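Local structure of isoflavone reductase (Medicago sativa, 2GAS) at residues Thr198-Asn203 / Pro292-Thr297; Arg138-Glu143 / Tyr147-Cys152; His120-Val123 / Val129-Glu132. The protein catalyses the NADPH-dependent reduction of isoflavones to chiral isoflavanones, turning 2'-hydroxyformononetin into (3R)-vestitone on the way to the phytoalexin (-)-medicarpin. All coordinates share one frame; numbering follows the deposited sequence.

How the interactions relate
From the N terminus, the contacts close in the order interaction 3, interaction 2, interaction 1, in series along the chain, with none nested and none crossed. Interaction 3 folds the loop that leads into helix 126-143 back onto its early turns, and interaction 2 packs the last turns of the same helix on the strand that follows; their centres lie about 16 Å apart. Interaction 1 closes a loop of 88 residues between its segments, fastening the loop after helix 287-290 to helix 191-202. It meets interaction 2 where Thr-198 OG1 packs 3.5 Å from Leu-150 CG, so helix 191-202 and strand 148-151 are neighbours. Interactions 1 and 3 lie on opposite sides of the chain's centre, about 17 Å apart at their nearest atoms.

Interaction 1: Thr198-Asn203 / Pro292-Thr297; sequences TIRAAN and PDVTYT
A surface salt bridge between Arg-200, near the end of helix 191-202, and Asp-293 fastens the loop that follows helix 287-290 to this helix. The two side chains meet from opposite directions, and one nitrogen does the binding. Arg-200 NH2 gives a 2.6 Å hydrogen bond to Asp-293 OD2, which lies only 4° out of the guanidinium plane and receives it on its syn lone pair. The same NH2 makes a weak, 3.1 Å bond to Asp-293 OD1. With the guanidinium and carboxylate planes 45° apart, this is a fork on a single nitrogen rather than a two-nitrogen, coplanar grip. A long arginine suits the place because its flexible chain can bend, at chi2 (-68°) and chi3, to carry the guanidinium past Val-294 to the carboxylate; Val-294 CG2 sits 3.9 Å from Arg-200 NE. A leucine in its place would probably leave the Asp-293 carboxylate without its cationic partner and this part of the loop more weakly tied. Tyr-291 also touches Arg-200, while Val-294 packs on Thr-196 and Phe-197 of the same helix. Within helix 191-202, Ile-199 leans on helix 15-25, and Ala-201 and Ala-202 rest against Phe-109 of strand 107-109.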
# COMPACT_ATOMS: atom_id res chain seq x y z
N THR A 198 3.98 -8.15 -3.46
CA THR A 198 4.24 -8.37 -2.05
C THR A 198 4.64 -9.82 -1.81
O THR A 198 5.57 -10.11 -1.06
CB THR A 198 3.00 -8.03 -1.19
OG1 THR A 198 2.68 -6.65 -1.35
CG2 THR A 198 3.27 -8.31 0.28
N ILE A 199 3.94 -10.74 -2.47
CA ILE A 199 4.23 -12.15 -2.31
C ILE A 199 5.55 -12.50 -3.01
O ILE A 199 6.31 -13.33 -2.53
CB ILE A 199 3.06 -13.03 -2.83
CG1 ILE A 199 1.86 -12.91 -1.88
CG2 ILE A 199 3.49 -14.49 -2.89
CD1 ILE A 199 1.33 -11.52 -1.71
N ARG A 200 5.83 -11.86 -4.15
CA ARG A 200 7.09 -12.11 -4.84
C ARG A 200 8.22 -11.73 -3.89
O ARG A 200 9.21 -12.45 -3.76
CB ARG A 200 7.19 -11.26 -6.11
CG ARG A 200 6.52 -11.86 -7.33
CD ARG A 200 7.24 -13.12 -7.79
NE ARG A 200 7.98 -12.92 -9.03
CZ ARG A 200 9.29 -13.12 -9.16
NH1 ARG A 200 10.00 -13.52 -8.12
NH2 ARG A 200 9.88 -12.92 -10.33
N ALA A 201 8.06 -10.60 -3.20
CA ALA A 201 9.05 -10.13 -2.25
C ALA A 201 9.15 -11.08 -1.06
O ALA A 201 10.24 -11.38 -0.58
CB ALA A 201 8.70 -8.71 -1.77
N ALA A 202 8.00 -11.57 -0.60
CA ALA A 202 7.98 -12.48 0.54
C ALA A 202 8.78 -13.75 0.27
O ALA A 202 9.50 -14.23 1.14
CB ALA A 202 6.54 -12.84 0.88
N ASN A 203 8.68 -14.26 -0.95
CA ASN A 203 9.37 -15.48 -1.35
C ASN A 203 10.79 -15.26 -1.86
O ASN A 203 11.49 -16.22 -2.21
CB ASN A 203 8.56 -16.22 -2.43
CG ASN A 203 7.28 -16.81 -1.89
OD1 ASN A 203 7.28 -17.46 -0.84
ND2 ASN A 203 6.17 -16.59 -2.60
N PRO A 292 11.08 -8.47 -13.22
CA PRO A 292 10.63 -8.02 -14.54
C PRO A 292 9.59 -8.91 -15.22
O PRO A 292 8.89 -8.49 -16.14
CB PRO A 292 11.93 -7.94 -15.34
CG PRO A 292 12.73 -9.07 -14.76
CD PRO A 292 12.49 -8.89 -13.27
N ASP A 293 9.48 -10.15 -14.75
CA ASP A 293 8.53 -11.10 -15.32
C ASP A 293 7.08 -10.85 -14.91
O ASP A 293 6.16 -11.37 -15.54
CB ASP A 293 8.92 -12.51 -14.89
CG ASP A 293 8.95 -12.66 -13.39
OD1 ASP A 293 8.05 -13.33 -12.84
OD2 ASP A 293 9.86 -12.10 -12.76
N VAL A 294 6.87 -10.06 -13.87
CA VAL A 294 5.50 -9.78 -13.44
C VAL A 294 4.81 -8.85 -14.45
O VAL A 294 5.25 -7.73 -14.66
CB VAL A 294 5.47 -9.14 -12.04
CG1 VAL A 294 4.04 -8.77 -11.66
CG2 VAL A 294 6.05 -10.11 -11.02
N THR A 295 3.74 -9.34 -15.08
CA THR A 295 3.02 -8.54 -16.06
C THR A 295 1.98 -7.67 -15.35
O THR A 295 0.87 -8.11 -15.07
CB THR A 295 2.30 -9.42 -17.10
OG1 THR A 295 3.22 -10.40 -17.60
CG2 THR A 295 1.81 -8.57 -18.26
N TYR A 296 2.35 -6.42 -15.10
CA TYR A 296 1.46 -5.51 -14.39
C TYR A 296 0.42 -4.81 -15.26
O TYR A 296 0.61 -4.64 -16.46
CB TYR A 296 2.28 -4.45 -13.65
CG TYR A 296 3.15 -3.58 -14.54
CD1 TYR A 296 4.45 -3.96 -14.89
CD2 TYR A 296 2.67 -2.36 -15.01
CE1 TYR A 296 5.24 -3.15 -15.69
CE2 TYR A 296 3.46 -1.54 -15.81
CZ TYR A 296 4.74 -1.94 -16.15
OH TYR A 296 5.51 -1.12 -16.93
N THR A 297 -0.68 -4.42 -14.62
CA THR A 297 -1.76 -3.70 -15.29
C THR A 297 -1.28 -2.26 -15.45
O THR A 297 -0.84 -1.63 -14.49
CB THR A 297 -3.05 -3.72 -14.45
OG1 THR A 297 -3.56 -5.05 -14.38
CG2 THR A 297 -4.10 -2.80 -15.06

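Interaction 2: Arg138-Glu143 / Tyr147-Cys152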
# COMPACT_ATOMS: atom_id res chain seq x y z
N ARG A 138 11.89 1.85 12.97
CA ARG A 138 12.98 1.91 13.94
C ARG A 138 12.85 0.84 15.01
O ARG A 138 13.85 0.26 15.44
CB ARG A 138 13.04 3.31 14.58
CG ARG A 138 13.27 4.46 13.59
CD ARG A 138 14.60 4.34 12.84
NE ARG A 138 14.51 3.57 11.60
CZ ARG A 138 14.00 4.03 10.46
NH1 ARG A 138 13.51 5.27 10.39
NH2 ARG A 138 14.00 3.27 9.37
N VAL A 139 11.61 0.55 15.44
CA VAL A 139 11.39 -0.48 16.45
C VAL A 139 11.78 -1.84 15.87
O VAL A 139 12.49 -2.62 16.51
CB VAL A 139 9.92 -0.54 16.89
CG1 VAL A 139 9.71 -1.70 17.86
CG2 VAL A 139 9.52 0.77 17.55
N ILE A 140 11.30 -2.11 14.66
CA ILE A 140 11.60 -3.36 13.97
C ILE A 140 13.10 -3.57 13.82
O ILE A 140 13.63 -4.65 14.10
CB ILE A 140 10.95 -3.35 12.57
CG1 ILE A 140 9.42 -3.39 12.71
CG2 ILE A 140 11.47 -4.51 11.73
CD1 ILE A 140 8.69 -3.17 11.40
N GLU A 141 13.80 -2.52 13.39
CA GLU A 141 15.24 -2.61 13.21
C GLU A 141 15.98 -2.79 14.53
O GLU A 141 16.90 -3.59 14.63
CB GLU A 141 15.73 -1.36 12.48
CG GLU A 141 15.14 -1.27 11.08
CD GLU A 141 15.19 0.13 10.49
OE1 GLU A 141 14.55 0.35 9.44
OE2 GLU A 141 15.85 1.01 11.08
N ALA A 142 15.55 -2.06 15.55
CA ALA A 142 16.17 -2.17 16.87
C ALA A 142 15.99 -3.58 17.44
O ALA A 142 16.91 -4.14 18.04
CB ALA A 142 15.59 -1.12 17.81
N GLU A 143 14.79 -4.14 17.26
CA GLU A 143 14.47 -5.47 17.77
C GLU A 143 15.09 -6.63 16.99
O GLU A 143 15.05 -7.77 17.43
CB GLU A 143 12.95 -5.66 17.81
CG GLU A 143 12.22 -4.77 18.81
CD GLU A 143 12.43 -5.19 20.26
OE1 GLU A 143 11.81 -4.57 21.15
OE2 GLU A 143 13.21 -6.13 20.51
N TYR A 147 12.96 -7.96 8.24
CA TYR A 147 11.88 -7.20 7.62
C TYR A 147 11.96 -6.92 6.12
O TYR A 147 12.97 -7.14 5.47
CB TYR A 147 11.78 -5.84 8.31
CG TYR A 147 13.04 -5.00 8.16
CD1 TYR A 147 14.08 -5.09 9.08
CD2 TYR A 147 13.20 -4.14 7.07
CE1 TYR A 147 15.25 -4.34 8.93
CE2 TYR A 147 14.37 -3.38 6.91
CZ TYR A 147 15.38 -3.49 7.85
OH TYR A 147 16.54 -2.75 7.71
N THR A 148 10.84 -6.44 5.60
CA THR A 148 10.73 -5.98 4.22
C THR A 148 9.68 -4.88 4.25
O THR A 148 8.57 -5.08 4.76
CB THR A 148 10.29 -7.07 3.23
OG1 THR A 148 11.29 -8.09 3.16
CG2 THR A 148 10.13 -6.46 1.82
N TYR A 149 10.03 -3.70 3.74
CA TYR A 149 9.12 -2.57 3.70
C TYR A 149 8.62 -2.49 2.27
O TYR A 149 9.39 -2.19 1.36
CB TYR A 149 9.85 -1.28 4.06
CG TYR A 149 10.54 -1.31 5.41
CD1 TYR A 149 11.74 -0.64 5.61
CD2 TYR A 149 9.97 -2.00 6.49
CE1 TYR A 149 12.37 -0.64 6.86
CE2 TYR A 149 10.59 -2.00 7.74
CZ TYR A 149 11.78 -1.33 7.91
OH TYR A 149 12.39 -1.34 9.15
N LEU A 150 7.33 -2.75 2.07
CA LEU A 150 6.75 -2.74 0.73
C LEU A 150 6.23 -1.34 0.41
O LEU A 150 5.17 -0.94 0.87
CB LEU A 150 5.63 -3.78 0.65
CG LEU A 150 5.15 -4.31 -0.72
CD1 LEU A 150 4.57 -3.17 -1.55
CD2 LEU A 150 6.30 -4.97 -1.45
N CYS A 151 7.00 -0.60 -0.38
CA CYS A 151 6.64 0.76 -0.75
C CYS A 151 6.07 0.75 -2.17
O CYS A 151 6.80 0.86 -3.15
CB CYS A 151 7.89 1.64 -0.67
SG CYS A 151 8.72 1.53 0.95
N CYS A 152 4.75 0.62 -2.25
CA CYS A 152 4.06 0.55 -3.54
C CYS A 152 3.55 1.88 -4.06
O CYS A 152 2.93 1.94 -5.12
CB CYS A 152 2.89 -0.43 -3.44
SG CYS A 152 1.65 0.05 -2.20
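Glu-141 on helix 126-143 takes a hydrogen bond from Tyr-149 on the next strand, OH to OE1 at 2.8 Å. The hydroxyl comes from the anti side of the carboxylate oxygen, 25° out of its plane. The chain, extended beyond CG (chi2 160°), carries the carboxylate out to the hydroxyl, while CG of Glu-141, nearer the helix, lies 3.7 Å from CE1 of Tyr-147. Arg-138, one turn back, fixes the carboxylate's rotation with a side-on grip: NE of Arg-138 to OE2 of Glu-141 at 2.9 Å and NH2 to OE1 at 3.0 Å. OE1 thus accepts from two donors on the same face, and the nearby arginine is likely to stabilise its charge; Asp-118 is a second partner of Arg-138. Tyr-147, whose CG stands between the backbone N and the carbonyl carbon (chi1 62°), lies with one ring face beneath Tyr-149, whose OH stands 3.5 Å above its centre. Buried Ile-140 packs its branched CG2 obliquely on the base of the Tyr-147 side chain, 3.7 Å from CB of Tyr-147. Tyr-149 also touches Arg-137, which probably binds NADP(+). The arrangement belongs to the beta-alpha-beta connection of the Rossmann fold, where helix 126-143 leads from strand 107-109 to strand 148-151 and packs on it.

Interaction 3: His120-Val123 / Val129-Glu132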
# COMPACT_ATOMS: atom_id res chain seq x y z
N HIS A 120 10.65 11.39 2.44
CA HIS A 120 9.56 12.30 2.14
C HIS A 120 9.84 13.70 2.67
O HIS A 120 10.73 13.90 3.50
CB HIS A 120 8.25 11.80 2.75
CG HIS A 120 8.10 12.11 4.21
ND1 HIS A 120 8.41 11.21 5.20
CD2 HIS A 120 7.70 13.24 4.84
CE1 HIS A 120 8.20 11.77 6.38
NE2 HIS A 120 7.78 13.00 6.19
N ASP A 121 9.07 14.66 2.17
CA ASP A 121 9.20 16.06 2.58
C ASP A 121 7.78 16.59 2.76
O ASP A 121 7.49 17.74 2.41
CB ASP A 121 9.92 16.86 1.49
CG ASP A 121 11.33 16.38 1.24
OD1 ASP A 121 12.21 16.64 2.09
OD2 ASP A 121 11.57 15.74 0.19
N ALA A 122 6.90 15.75 3.29
CA ALA A 122 5.50 16.10 3.47
C ALA A 122 5.23 17.10 4.58
O ALA A 122 6.07 17.33 5.46
CB ALA A 122 4.68 14.83 3.72
N VAL A 123 4.05 17.70 4.53
CA VAL A 123 3.62 18.68 5.53
C VAL A 123 2.48 18.09 6.34
O VAL A 123 1.88 17.09 5.95
CB VAL A 123 3.14 19.99 4.85
CG1 VAL A 123 4.23 20.56 3.97
CG2 VAL A 123 1.89 19.72 4.03
N VAL A 129 1.68 11.04 10.17
CA VAL A 129 1.34 9.65 9.90
C VAL A 129 2.55 8.92 9.31
O VAL A 129 2.83 7.78 9.66
CB VAL A 129 0.17 9.52 8.92
CG1 VAL A 129 -0.12 8.05 8.63
CG2 VAL A 129 -1.06 10.20 9.49
N PHE A 130 3.26 9.60 8.41
CA PHE A 130 4.44 9.01 7.79
C PHE A 130 5.49 8.78 8.87
O PHE A 130 6.15 7.74 8.90
CB PHE A 130 5.01 9.95 6.72
CG PHE A 130 4.13 10.12 5.51
CD1 PHE A 130 4.42 11.09 4.56
CD2 PHE A 130 3.01 9.31 5.32
CE1 PHE A 130 3.62 11.25 3.42
CE2 PHE A 130 2.20 9.47 4.19
CZ PHE A 130 2.51 10.43 3.24
N GLU A 131 5.65 9.75 9.77
CA GLU A 131 6.63 9.61 10.85
C GLU A 131 6.27 8.49 11.81
O GLU A 131 7.16 7.86 12.38
CB GLU A 131 6.77 10.93 11.61
CG GLU A 131 7.59 11.98 10.85
CD GLU A 131 8.91 11.43 10.33
OE1 GLU A 131 9.66 10.81 11.11
OE2 GLU A 131 9.21 11.62 9.13
N GLU A 132 4.97 8.25 11.99
CA GLU A 132 4.54 7.17 12.87
C GLU A 132 4.97 5.84 12.27
O GLU A 132 5.40 4.93 12.98
CB GLU A 132 3.02 7.21 13.05
CG GLU A 132 2.45 6.03 13.81
CD GLU A 132 1.01 6.24 14.24
OE1 GLU A 132 0.22 6.80 13.45
OE2 GLU A 132 0.67 5.85 15.37
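Phe-130 overlaps one face of the His-120 imidazole, turning the edge of its phenyl ring toward it in a T-shaped (edge-to-face) pair. The contact belongs to the Rossmann-type NmrA-like fold and joins the loop after strand 107-109 to helix 126-143, which carries Lys-133, assigned as the proton acceptor; the Phe-130 and Lys-133 side chains are about 6 Å apart. The two ring planes stand at 72°, with their centroids 5.2 Å apart. The phenyl CD1 lies above the middle of the imidazole, and the CB of Phe-130 covers the same ring, making a CH-pi contact at 4.0 Å from the His-120 ring centroid. Chi1 of His-120 (81°) places CG between its backbone N and carbonyl carbon, and this turns the flat ring to the helix. A phenylalanine suits the buried partner position, since it offers both an aliphatic CB and an aromatic edge to one flat group. Farther along the phenyl, Ala-122 presents its methyl, CB to Phe-130 CE1 at 3.7 Å; so small a side chain lets the loop run close to the helix. Leu-115 touches both aromatic residues, and Leu-265 of helix 259-271 packs on Phe-130. The rotation of the imidazole is held by a hydrogen bond between its ND1 and the backbone oxygen of Val-117. Glu-131 comes to the ring's edge rather than its face, its chain bent at chi2 and its carboxylate plane at 45° to the imidazole. Its negative charge would probably polarise the nearby C-H: OE2 of Glu-131 lies 2.9 Å from CE1 of His-120 and 3.5 Å from its NE2.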